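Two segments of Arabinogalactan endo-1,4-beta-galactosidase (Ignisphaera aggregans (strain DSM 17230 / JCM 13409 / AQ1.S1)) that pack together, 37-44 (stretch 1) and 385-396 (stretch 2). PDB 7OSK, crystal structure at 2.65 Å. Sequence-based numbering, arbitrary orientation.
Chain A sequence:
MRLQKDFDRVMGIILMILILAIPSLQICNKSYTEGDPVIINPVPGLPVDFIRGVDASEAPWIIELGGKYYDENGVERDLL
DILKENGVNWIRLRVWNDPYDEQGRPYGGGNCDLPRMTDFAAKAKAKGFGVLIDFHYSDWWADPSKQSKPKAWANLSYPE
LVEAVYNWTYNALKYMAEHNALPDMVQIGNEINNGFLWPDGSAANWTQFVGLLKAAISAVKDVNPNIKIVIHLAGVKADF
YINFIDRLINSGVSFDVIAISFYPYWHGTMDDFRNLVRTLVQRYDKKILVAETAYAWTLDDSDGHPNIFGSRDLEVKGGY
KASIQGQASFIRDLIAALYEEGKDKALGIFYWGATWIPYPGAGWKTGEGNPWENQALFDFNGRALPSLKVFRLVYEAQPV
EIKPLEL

Stretch 1, residues 37-44: PVIINPVP
Stretch 2 (385-396) LPSLKVFRLVYE

An extended strap, 37-44, without regular helix or strand, lies along segment 385-396, loop or turn apart from a weakly bonded helix about 390-393. Both stretches run the same way: V38 CA sits 6.4 Å from P386 CA, and P42 CA 4.2 Å from V394 CA. Some 535 Å² is buried, both sides summed. From V38 to N41 the extended backbone (I40 phi/psi -155/136) alternates its side chains, V38 and I40 toward the other stretch, I39 and N41 away. V38 (chi1 t) sets CG2 3.8 Å from CB of P386, whose compact ring also meets P37 (P37 CD to P386 CG, 4.1 Å). I40 is the main bump: fully extended (t, t), it drops CD1 into a hollow between V390 CG2 (chi1 p; 3.7 Å) and V394 CG1 (4.0 Å), while its CG2 rests on L393 CB (m, t) at 3.6 Å. Long and branched, I40 can reach all three; V390, V394 and V43 are buried, E396 exposed. Beyond I40 the backbones close in, P42 CA lying 3.5 Å from V394 O. The single hydrogen bond across the contact follows, V43 N to V394 O, 2.8 Å and nearly straight at 172°. Beside it V43 CG2 (chi1 t) packs on V394 CG1 (chi1 m) at 3.9 Å. E396 (chi1 p, chi2 t) covers the proline's flank, its CD 3.9 Å from P42 CB.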

# COMPACT_ATOMS: atom_id res chain seq x y z
N PRO A 37 -0.53 19.98 -18.21
CA PRO A 37 -1.62 20.01 -19.19
C PRO A 37 -2.63 18.87 -18.97
O PRO A 37 -3.05 18.21 -19.92
CB PRO A 37 -0.88 19.87 -20.53
CG PRO A 37 0.37 19.12 -20.19
CD PRO A 37 0.76 19.58 -18.81
N VAL A 38 -3.01 18.67 -17.71
CA VAL A 38 -3.91 17.59 -17.34
C VAL A 38 -5.32 18.09 -17.06
O VAL A 38 -5.54 18.86 -16.13
CB VAL A 38 -3.39 16.84 -16.10
CG1 VAL A 38 -4.40 15.80 -15.62
CG2 VAL A 38 -2.05 16.17 -16.42
N ILE A 39 -6.28 17.62 -17.86
CA ILE A 39 -7.69 17.94 -17.66
C ILE A 39 -8.29 16.92 -16.70
O ILE A 39 -8.00 15.73 -16.78
CB ILE A 39 -8.47 17.95 -18.99
CG1 ILE A 39 -8.01 19.11 -19.88
CG2 ILE A 39 -9.97 18.07 -18.74
CD1 ILE A 39 -6.82 18.78 -20.75
N ILE A 40 -9.14 17.39 -15.79
CA ILE A 40 -9.72 16.54 -14.77
C ILE A 40 -11.05 17.10 -14.28
O ILE A 40 -11.17 18.30 -14.03
CB ILE A 40 -8.76 16.35 -13.57
CG1 ILE A 40 -9.49 15.70 -12.39
CG2 ILE A 40 -8.16 17.69 -13.16
CD1 ILE A 40 -8.59 15.35 -11.24
N ASN A 41 -12.04 16.23 -14.13
CA ASN A 41 -13.33 16.61 -13.59
C ASN A 41 -13.33 16.54 -12.06
O ASN A 41 -12.75 15.62 -11.49
CB ASN A 41 -14.44 15.72 -14.15
CG ASN A 41 -15.19 16.38 -15.28
OD1 ASN A 41 -16.31 16.86 -15.10
ND2 ASN A 41 -14.59 16.41 -16.47
N PRO A 42 -13.96 17.52 -11.39
CA PRO A 42 -14.07 17.37 -9.94
C PRO A 42 -15.00 16.21 -9.56
O PRO A 42 -15.82 15.81 -10.38
CB PRO A 42 -14.66 18.71 -9.49
CG PRO A 42 -14.32 19.66 -10.59
CD PRO A 42 -14.39 18.85 -11.84
N VAL A 43 -14.85 15.69 -8.35
CA VAL A 43 -15.72 14.65 -7.83
C VAL A 43 -16.73 15.27 -6.85
O VAL A 43 -16.36 15.56 -5.71
CB VAL A 43 -14.92 13.53 -7.13
CG1 VAL A 43 -15.86 12.45 -6.61
CG2 VAL A 43 -13.89 12.94 -8.07
N PRO A 44 -17.98 15.46 -7.29
CA PRO A 44 -18.97 16.15 -6.45
C PRO A 44 -19.20 15.50 -5.09
O PRO A 44 -19.44 14.29 -5.01
CB PRO A 44 -20.26 16.09 -7.29
CG PRO A 44 -19.80 15.91 -8.68
CD PRO A 44 -18.56 15.09 -8.59
N LEU A 385 5.06 14.75 -11.84
CA LEU A 385 4.19 14.74 -13.01
C LEU A 385 2.98 15.62 -12.75
O LEU A 385 2.52 15.73 -11.61
CB LEU A 385 3.75 13.31 -13.33
CG LEU A 385 4.86 12.31 -13.66
CD1 LEU A 385 4.30 10.90 -13.77
CD2 LEU A 385 5.58 12.70 -14.94
N PRO A 386 2.44 16.25 -13.81
CA PRO A 386 1.26 17.11 -13.61
C PRO A 386 0.02 16.33 -13.18
O PRO A 386 -1.00 16.94 -12.86
CB PRO A 386 1.06 17.76 -14.98
CG PRO A 386 1.76 16.87 -15.95
CD PRO A 386 2.91 16.27 -15.20
N SER A 387 0.11 15.00 -13.16
CA SER A 387 -1.00 14.16 -12.73
C SER A 387 -0.98 13.95 -11.21
O SER A 387 -1.86 13.28 -10.67
CB SER A 387 -0.96 12.80 -13.44
OG SER A 387 0.30 12.17 -13.28
N LEU A 388 0.01 14.51 -10.54
CA LEU A 388 0.10 14.42 -9.09
C LEU A 388 -0.92 15.35 -8.44
O LEU A 388 -1.21 15.21 -7.26
CB LEU A 388 1.52 14.76 -8.62
CG LEU A 388 1.82 14.62 -7.12
CD1 LEU A 388 1.57 13.21 -6.63
CD2 LEU A 388 3.25 15.04 -6.84
N LYS A 389 -1.45 16.28 -9.22
CA LYS A 389 -2.45 17.22 -8.73
C LYS A 389 -3.85 16.60 -8.72
O LYS A 389 -4.83 17.28 -8.42
CB LYS A 389 -2.47 18.49 -9.60
CG LYS A 389 -1.15 19.24 -9.63
CD LYS A 389 -1.23 20.41 -10.60
CE LYS A 389 0.08 21.18 -10.65
NZ LYS A 389 0.03 22.28 -11.66
N VAL A 390 -3.93 15.32 -9.06
CA VAL A 390 -5.22 14.64 -9.10
C VAL A 390 -5.82 14.56 -7.70
O VAL A 390 -7.04 14.56 -7.54
CB VAL A 390 -5.08 13.22 -9.70
CG1 VAL A 390 -4.25 12.32 -8.79
CG2 VAL A 390 -6.45 12.61 -9.95
N PHE A 391 -4.96 14.50 -6.68
CA PHE A 391 -5.42 14.41 -5.30
C PHE A 391 -5.85 15.77 -4.74
O PHE A 391 -6.18 15.88 -3.56
CB PHE A 391 -4.31 13.82 -4.42
CG PHE A 391 -3.75 12.53 -4.93
CD1 PHE A 391 -4.36 11.32 -4.62
CD2 PHE A 391 -2.61 12.51 -5.72
CE1 PHE A 391 -3.85 10.13 -5.08
CE2 PHE A 391 -2.10 11.32 -6.18
CZ PHE A 391 -2.71 10.13 -5.87
N ARG A 392 -5.83 16.79 -5.59
CA ARG A 392 -6.23 18.14 -5.20
C ARG A 392 -7.30 18.67 -6.16
O ARG A 392 -8.20 19.40 -5.76
CB ARG A 392 -5.02 19.08 -5.18
CG ARG A 392 -5.30 20.49 -4.69
CD ARG A 392 -4.14 21.41 -5.01
NE ARG A 392 -4.00 21.65 -6.45
CZ ARG A 392 -2.94 22.20 -7.03
NH1 ARG A 392 -1.90 22.58 -6.30
NH2 ARG A 392 -2.92 22.37 -8.34
N LEU A 393 -7.18 18.29 -7.42
CA LEU A 393 -8.08 18.78 -8.46
C LEU A 393 -9.40 18.02 -8.49
O LEU A 393 -10.31 18.37 -9.24
CB LEU A 393 -7.39 18.69 -9.82
CG LEU A 393 -6.21 19.64 -10.04
CD1 LEU A 393 -5.51 19.33 -11.34
CD2 LEU A 393 -6.68 21.09 -10.01
N VAL A 394 -9.51 16.97 -7.67
CA VAL A 394 -10.78 16.27 -7.53
C VAL A 394 -11.75 17.10 -6.69
O VAL A 394 -12.95 16.81 -6.64
CB VAL A 394 -10.62 14.87 -6.87
CG1 VAL A 394 -10.13 13.86 -7.90
CG2 VAL A 394 -9.69 14.92 -5.66
N TYR A 395 -11.22 18.14 -6.05
CA TYR A 395 -12.04 19.10 -5.31
C TYR A 395 -12.26 20.37 -6.14
O TYR A 395 -11.73 20.50 -7.24
CB TYR A 395 -11.38 19.47 -3.98
CG TYR A 395 -11.27 18.31 -3.03
CD1 TYR A 395 -10.26 17.37 -3.16
CD2 TYR A 395 -12.17 18.14 -1.99
CE1 TYR A 395 -10.15 16.30 -2.30
CE2 TYR A 395 -12.08 17.08 -1.12
CZ TYR A 395 -11.06 16.16 -1.28
OH TYR A 395 -10.95 15.09 -0.42
N GLU A 396 -13.06 21.28 -5.60
CA GLU A 396 -13.39 22.53 -6.29
C GLU A 396 -13.79 23.61 -5.30
O GLU A 396 -13.02 24.51 -5.00
CB GLU A 396 -14.51 22.29 -7.30
CG GLU A 396 -15.72 21.56 -6.71
CD GLU A 396 -16.83 21.37 -7.72
OE1 GLU A 396 -16.92 22.17 -8.67
OE2 GLU A 396 -17.62 20.41 -7.56